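Local coordinates for protein phospholethanolamine N-methyltransferase 2 (Haemonchus contortus, PDB 4KRI) that probably transfers methyl groups from S-adenosylmethionine to phosphomonomethylethanolamine on the way to phosphocholine in this parasitic nematode, at residues F217-G230 against F285-C298. Sequence-based numbering, arbitrary orientation.
With SAH (S-adenosyl-L-homocysteine), chain D.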
loop_
_atom_site.group_PDB
_atom_site.type_symbol
_atom_site.label_atom_id
_atom_site.label_comp_id
_atom_site.label_asym_id
_atom_site.label_seq_id
_atom_site.Cartn_x
_atom_site.Cartn_y
_atom_site.Cartn_z
ATOM N N PHE A 217 -6.936 3.250 21.548
ATOM C CA PHE A 217 -5.819 4.195 21.462
ATOM C C PHE A 217 -5.876 5.140 22.652
ATOM O O PHE A 217 -4.860 5.727 23.038
ATOM C CB PHE A 217 -5.901 5.044 20.194
ATOM C CG PHE A 217 -5.110 4.510 19.024
ATOM C CD1 PHE A 217 -3.724 4.554 19.022
ATOM C CD2 PHE A 217 -5.757 4.004 17.909
ATOM C CE1 PHE A 217 -2.991 4.081 17.933
ATOM C CE2 PHE A 217 -5.038 3.538 16.815
ATOM C CZ PHE A 217 -3.648 3.586 16.821
ATOM N N GLY A 218 -7.071 5.289 23.222
ATOM C CA GLY A 218 -7.320 6.313 24.220
ATOM C C GLY A 218 -7.738 7.601 23.537
ATOM O O GLY A 218 -8.157 7.580 22.379
ATOM N N PRO A 219 -7.625 8.735 24.241
ATOM C CA PRO A 219 -8.048 10.024 23.682
ATOM C C PRO A 219 -7.281 10.375 22.410
ATOM O O PRO A 219 -6.047 10.344 22.402
ATOM C CB PRO A 219 -7.696 11.024 24.792
ATOM C CG PRO A 219 -7.662 10.210 26.047
ATOM C CD PRO A 219 -7.138 8.862 25.628
ATOM N N MET A 220 -8.017 10.669 21.343
ATOM C CA MET A 220 -7.430 11.168 20.103
ATOM C C MET A 220 -8.084 12.498 19.770
ATOM O O MET A 220 -9.243 12.732 20.130
ATOM C CB MET A 220 -7.618 10.149 18.976
ATOM C CG MET A 220 -6.901 8.822 19.263
ATOM S SD MET A 220 -6.868 7.707 17.841
ATOM C CE MET A 220 -8.614 7.434 17.682
ATOM N N LYS A 221 -7.346 13.382 19.104
ATOM C CA LYS A 221 -7.864 14.714 18.817
ATOM C C LYS A 221 -7.939 14.998 17.330
ATOM O O LYS A 221 -7.152 14.468 16.548
ATOM C CB LYS A 221 -7.025 15.783 19.526
ATOM C CG LYS A 221 -7.088 15.670 21.050
ATOM C CD LYS A 221 -6.326 16.788 21.742
ATOM C CE LYS A 221 -6.854 18.151 21.335
ATOM N NZ LYS A 221 -6.474 19.203 22.326
ATOM N N THR A 222 -8.900 15.835 16.952
ATOM C CA THR A 222 -9.055 16.256 15.572
ATOM C C THR A 222 -7.739 16.774 15.013
ATOM O O THR A 222 -7.056 17.584 15.649
ATOM C CB THR A 222 -10.103 17.377 15.465
ATOM O OG1 THR A 222 -11.340 16.899 16.008
ATOM C CG2 THR A 222 -10.303 17.785 14.020
ATOM N N GLY A 223 -7.367 16.293 13.833
ATOM C CA GLY A 223 -6.212 16.845 13.152
ATOM C C GLY A 223 -4.918 16.100 13.435
ATOM O O GLY A 223 -3.911 16.341 12.753
ATOM N N GLN A 224 -4.916 15.224 14.436
ATOM C CA GLN A 224 -3.733 14.391 14.652
ATOM C C GLN A 224 -3.493 13.473 13.455
ATOM O O GLN A 224 -4.417 13.174 12.692
ATOM C CB GLN A 224 -3.812 13.612 15.974
ATOM C CG GLN A 224 -3.695 14.546 17.191
ATOM C CD GLN A 224 -3.758 13.812 18.509
ATOM O OE1 GLN A 224 -4.625 12.958 18.721
ATOM N NE2 GLN A 224 -2.824 14.130 19.410
ATOM N N ARG A 225 -2.241 13.061 13.266
ATOM C CA ARG A 225 -1.876 12.330 12.056
ATOM C C ARG A 225 -1.719 10.850 12.318
ATOM O O ARG A 225 -0.984 10.446 13.227
ATOM C CB ARG A 225 -0.570 12.894 11.488
ATOM C CG ARG A 225 -0.668 14.391 11.150
ATOM C CD ARG A 225 0.489 14.882 10.279
ATOM N NE ARG A 225 0.599 14.109 9.044
ATOM C CZ ARG A 225 1.599 13.275 8.771
ATOM N NH1 ARG A 225 2.594 13.117 9.633
ATOM N NH2 ARG A 225 1.612 12.606 7.625
ATOM N N MET A 226 -2.394 10.037 11.510
ATOM C CA MET A 226 -2.326 8.593 11.666
ATOM C C MET A 226 -1.809 7.920 10.401
ATOM O O MET A 226 -2.225 8.266 9.292
ATOM C CB MET A 226 -3.716 8.031 12.028
ATOM C CG MET A 226 -3.813 6.501 11.953
ATOM S SD MET A 226 -5.489 5.920 12.390
ATOM C CE MET A 226 -5.411 6.067 14.171
ATOM N N LEU A 227 -0.898 6.963 10.579
ATOM C CA LEU A 227 -0.460 6.100 9.489
ATOM C C LEU A 227 -1.178 4.778 9.628
ATOM O O LEU A 227 -1.091 4.132 10.685
ATOM C CB LEU A 227 1.056 5.847 9.582
ATOM C CG LEU A 227 1.603 4.847 8.552
ATOM C CD1 LEU A 227 1.500 5.429 7.131
ATOM C CD2 LEU A 227 3.053 4.492 8.886
ATOM N N ASP A 228 -1.881 4.355 8.575
ATOM C CA ASP A 228 -2.553 3.045 8.604
ATOM C C ASP A 228 -1.783 2.098 7.709
ATOM O O ASP A 228 -1.697 2.316 6.509
ATOM C CB ASP A 228 -4.007 3.190 8.110
ATOM C CG ASP A 228 -4.814 1.895 8.236
ATOM O OD1 ASP A 228 -4.287 0.802 7.906
ATOM O OD2 ASP A 228 -5.995 1.958 8.666
ATOM N N ILE A 229 -1.221 1.045 8.298
ATOM C CA ILE A 229 -0.420 0.096 7.547
ATOM C C ILE A 229 -1.298 -1.088 7.142
ATOM O O ILE A 229 -1.859 -1.770 7.996
ATOM C CB ILE A 229 0.800 -0.383 8.385
ATOM C CG1 ILE A 229 1.795 0.773 8.549
ATOM C CG2 ILE A 229 1.464 -1.589 7.723
ATOM C CD1 ILE A 229 2.934 0.489 9.544
ATOM N N GLY A 230 -1.398 -1.335 5.837
ATOM C CA GLY A 230 -2.237 -2.405 5.328
ATOM C C GLY A 230 -3.696 -2.008 5.333
ATOM O O GLY A 230 -4.551 -2.734 5.827
ATOM N N PHE A 285 9.116 6.625 5.211
ATOM C CA PHE A 285 8.183 7.511 5.913
ATOM C C PHE A 285 8.929 8.676 6.542
ATOM O O PHE A 285 10.117 8.566 6.853
ATOM C CB PHE A 285 7.416 6.741 6.992
ATOM C CG PHE A 285 6.465 5.730 6.437
ATOM C CD1 PHE A 285 5.369 6.148 5.691
ATOM C CD2 PHE A 285 6.666 4.376 6.633
ATOM C CE1 PHE A 285 4.488 5.227 5.162
ATOM C CE2 PHE A 285 5.781 3.443 6.105
ATOM C CZ PHE A 285 4.695 3.875 5.363
ATOM N N GLU A 286 8.236 9.794 6.726
ATOM C CA GLU A 286 8.853 10.947 7.361
ATOM C C GLU A 286 9.075 10.595 8.824
ATOM O O GLU A 286 8.151 10.150 9.499
ATOM C CB GLU A 286 7.945 12.163 7.270
ATOM C CG GLU A 286 8.687 13.456 7.452
ATOM C CD GLU A 286 9.724 13.672 6.367
ATOM O OE1 GLU A 286 9.475 13.269 5.208
ATOM O OE2 GLU A 286 10.789 14.246 6.678
ATOM N N PRO A 287 10.296 10.796 9.323
ATOM C CA PRO A 287 10.505 10.418 10.724
ATOM C C PRO A 287 9.833 11.389 11.685
ATOM O O PRO A 287 9.694 12.590 11.362
ATOM C CB PRO A 287 12.029 10.522 10.901
ATOM C CG PRO A 287 12.595 10.825 9.530
ATOM C CD PRO A 287 11.495 11.396 8.713
ATOM N N ASN A 288 9.436 10.871 12.848
ATOM C CA ASN A 288 8.908 11.686 13.939
ATOM C C ASN A 288 7.722 12.514 13.502
ATOM O O ASN A 288 7.582 13.658 13.909
ATOM C CB ASN A 288 9.988 12.623 14.486
ATOM C CG ASN A 288 11.174 11.867 15.051
ATOM O OD1 ASN A 288 11.015 10.975 15.889
ATOM N ND2 ASN A 288 12.369 12.206 14.579
ATOM N N SER A 289 6.858 11.928 12.692
ATOM C CA SER A 289 5.823 12.729 12.049
ATOM C C SER A 289 4.404 12.276 12.366
ATOM O O SER A 289 3.463 13.071 12.232
ATOM C CB SER A 289 6.047 12.791 10.538
ATOM O OG SER A 289 5.764 11.551 9.937
ATOM N N PHE A 290 4.237 11.024 12.792
ATOM C CA PHE A 290 2.893 10.508 13.070
ATOM C C PHE A 290 2.541 10.478 14.547
ATOM O O PHE A 290 3.329 10.033 15.380
ATOM C CB PHE A 290 2.699 9.101 12.460
ATOM C CG PHE A 290 2.653 9.114 10.954
ATOM C CD1 PHE A 290 1.496 9.491 10.292
ATOM C CD2 PHE A 290 3.767 8.775 10.203
ATOM C CE1 PHE A 290 1.450 9.517 8.906
ATOM C CE2 PHE A 290 3.720 8.805 8.810
ATOM C CZ PHE A 290 2.564 9.173 8.171
ATOM N N ASP A 291 1.323 10.918 14.868
ATOM C CA ASP A 291 0.801 10.747 16.222
ATOM C C ASP A 291 0.446 9.292 16.534
ATOM O O ASP A 291 0.588 8.849 17.673
ATOM C CB ASP A 291 -0.428 11.636 16.434
ATOM C CG ASP A 291 -0.093 13.100 16.345
ATOM O OD1 ASP A 291 0.510 13.623 17.317
ATOM O OD2 ASP A 291 -0.412 13.726 15.304
ATOM N N TYR A 292 -0.024 8.560 15.522
ATOM C CA TYR A 292 -0.491 7.190 15.683
ATOM C C TYR A 292 -0.073 6.363 14.501
ATOM O O TYR A 292 -0.036 6.848 13.375
ATOM C CB TYR A 292 -2.036 7.140 15.760
ATOM C CG TYR A 292 -2.576 8.052 16.816
ATOM C CD1 TYR A 292 -2.488 7.707 18.161
ATOM C CD2 TYR A 292 -3.159 9.266 16.478
ATOM C CE1 TYR A 292 -2.968 8.555 19.143
ATOM C CE2 TYR A 292 -3.640 10.125 17.456
ATOM C CZ TYR A 292 -3.541 9.759 18.782
ATOM O OH TYR A 292 -4.011 10.610 19.757
ATOM N N VAL A 293 0.234 5.102 14.760
ATOM C CA VAL A 293 0.383 4.134 13.696
ATOM C C VAL A 293 -0.577 3.013 14.041
ATOM O O VAL A 293 -0.573 2.487 15.157
ATOM C CB VAL A 293 1.826 3.597 13.614
ATOM C CG1 VAL A 293 1.891 2.404 12.667
ATOM C CG2 VAL A 293 2.765 4.699 13.126
ATOM N N PHE A 294 -1.427 2.674 13.089
ATOM C CA PHE A 294 -2.477 1.694 13.309
ATOM C C PHE A 294 -2.315 0.607 12.273
ATOM O O PHE A 294 -2.107 0.903 11.098
ATOM C CB PHE A 294 -3.828 2.392 13.102
ATOM C CG PHE A 294 -5.023 1.494 13.317
ATOM C CD1 PHE A 294 -5.228 0.864 14.534
ATOM C CD2 PHE A 294 -5.964 1.317 12.310
ATOM C CE1 PHE A 294 -6.342 0.054 14.741
ATOM C CE2 PHE A 294 -7.083 0.505 12.505
ATOM C CZ PHE A 294 -7.277 -0.118 13.726
ATOM N N SER A 295 -2.432 -0.655 12.670
ATOM C CA SER A 295 -2.404 -1.714 11.674
ATOM C C SER A 295 -3.406 -2.764 12.054
ATOM O O SER A 295 -3.294 -3.379 13.106
ATOM C CB SER A 295 -1.015 -2.326 11.538
ATOM O OG SER A 295 -1.042 -3.302 10.506
ATOM N N ARG A 296 -4.402 -2.963 11.202
ATOM C CA ARG A 296 -5.498 -3.859 11.555
ATOM C C ARG A 296 -5.480 -5.137 10.716
ATOM O O ARG A 296 -5.840 -5.115 9.531
ATOM C CB ARG A 296 -6.804 -3.087 11.363
ATOM C CG ARG A 296 -8.036 -3.855 11.724
ATOM C CD ARG A 296 -8.259 -3.952 13.224
ATOM N NE ARG A 296 -9.022 -5.174 13.430
ATOM C CZ ARG A 296 -10.332 -5.252 13.234
ATOM N NH1 ARG A 296 -11.011 -4.157 12.909
ATOM N NH2 ARG A 296 -10.961 -6.407 13.382
ATOM N N ASP A 297 -5.008 -6.223 11.329
ATOM C CA ASP A 297 -5.033 -7.555 10.744
ATOM C C ASP A 297 -4.255 -7.633 9.432
ATOM O O ASP A 297 -4.682 -8.265 8.463
ATOM C CB ASP A 297 -6.487 -8.038 10.627
ATOM C CG ASP A 297 -7.179 -8.057 11.979
ATOM O OD1 ASP A 297 -6.499 -8.361 12.989
ATOM O OD2 ASP A 297 -8.377 -7.732 12.055
ATOM N N CYS A 298 -3.080 -7.006 9.454
ATOM C CA CYS A 298 -2.172 -6.962 8.318
ATOM C C CYS A 298 -0.881 -7.730 8.586
ATOM O O CYS A 298 -0.391 -8.454 7.715
ATOM C CB CYS A 298 -1.831 -5.497 7.998
ATOM S SG CYS A 298 -0.287 -5.218 7.069
HETATM N N SAH D . -6.746 -2.903 7.558
HETATM C CA SAH D . -7.789 -3.243 6.555
HETATM C CB SAH D . -7.240 -4.342 5.562
HETATM C CG SAH D . -6.975 -5.733 6.126
HETATM S SD SAH D . -6.299 -6.872 4.876
HETATM C C SAH D . -9.072 -3.589 7.201
HETATM O O SAH D . -9.199 -3.490 8.413
HETATM O OXT SAH D . -10.061 -3.748 6.503
HETATM C "C5'" SAH D . -4.501 -6.822 4.999
HETATM C "C4'" SAH D . -3.856 -5.903 4.124
HETATM O "O4'" SAH D . -2.455 -5.818 4.496
HETATM C "C3'" SAH D . -3.861 -6.412 2.734
HETATM O "O3'" SAH D . -4.533 -5.478 1.916
HETATM C "C2'" SAH D . -2.455 -6.516 2.343
HETATM O "O2'" SAH D . -2.231 -6.154 1.000
HETATM C "C1'" SAH D . -1.781 -5.588 3.300
HETATM N N9 SAH D . -0.302 -5.834 3.419
HETATM C C8 SAH D . 0.308 -7.004 3.718
HETATM N N7 SAH D . 1.624 -6.779 3.795
HETATM C C5 SAH D . 1.854 -5.469 3.568
HETATM C C6 SAH D . 3.019 -4.693 3.525
HETATM N N6 SAH D . 4.262 -5.249 3.736
HETATM N N1 SAH D . 2.890 -3.375 3.263
HETATM C C2 SAH D . 1.693 -2.816 3.053
HETATM N N3 SAH D . 0.556 -3.533 3.094
HETATM C C4 SAH D . 0.610 -4.857 3.334
HETATM O O HOH W 1 -0.856 16.247 18.905
HETATM O O HOH W 2 -4.442 -1.622 8.672
#
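Q224 OE1 is gripped by two donors that reach it from opposite faces of its amide plane: Y292 OH, 2.6 Å away, and the backbone N of K221, 2.8 Å away. Glutamine suits the spot by its reach, for the chain runs extended beyond CG and carries OE1 to both donors. K221 opens a type II turn ending at Q224, with G223 supplying the positive phi of its third position. Beside it, D291 OD2 takes the R225 backbone N on its anti lone pair at 2.8 Å, almost straight (174°).

Beyond this polar start the strands run parallel, pairing M226 with Y292, L227 with V293 and D228 with F294; L227 N bonds to Y292 O and L227 O to F294 N (2.8 Å). One face of the pair is aromatic. Y292 serves it twice, its ring edge pointing at the face of F217 and its own face taking M220 SD, a Met-aromatic contact 4.0 Å from the centroid, while its hydroxyl reaches Q224. On the other face L227 CB sits over the F290 ring, 3.6 Å from its centroid; with CG anti to the backbone N (chi1 175°), the branched end meets F285, CD2 over its face. The opposite side of F290 carries the R225 guanidinium, an off-centre cation-pi contact; R225 NE turns to Q247.

At their C-terminal ends the strands open onto the cofactor site, as in Rossmann-like methyltransferases: G230 O and R296 O both accept from the amino N of S-adenosylhomocysteine, the former at 2.8 Å. G230 has positive phi, and its lack of a side chain lets C298 SG lie close. Strand 247-252 flanks 225-229, and strand 320-329 flanks 290-296; helix 206-215 packs on F294, and helix 305-315 on I229 and V293.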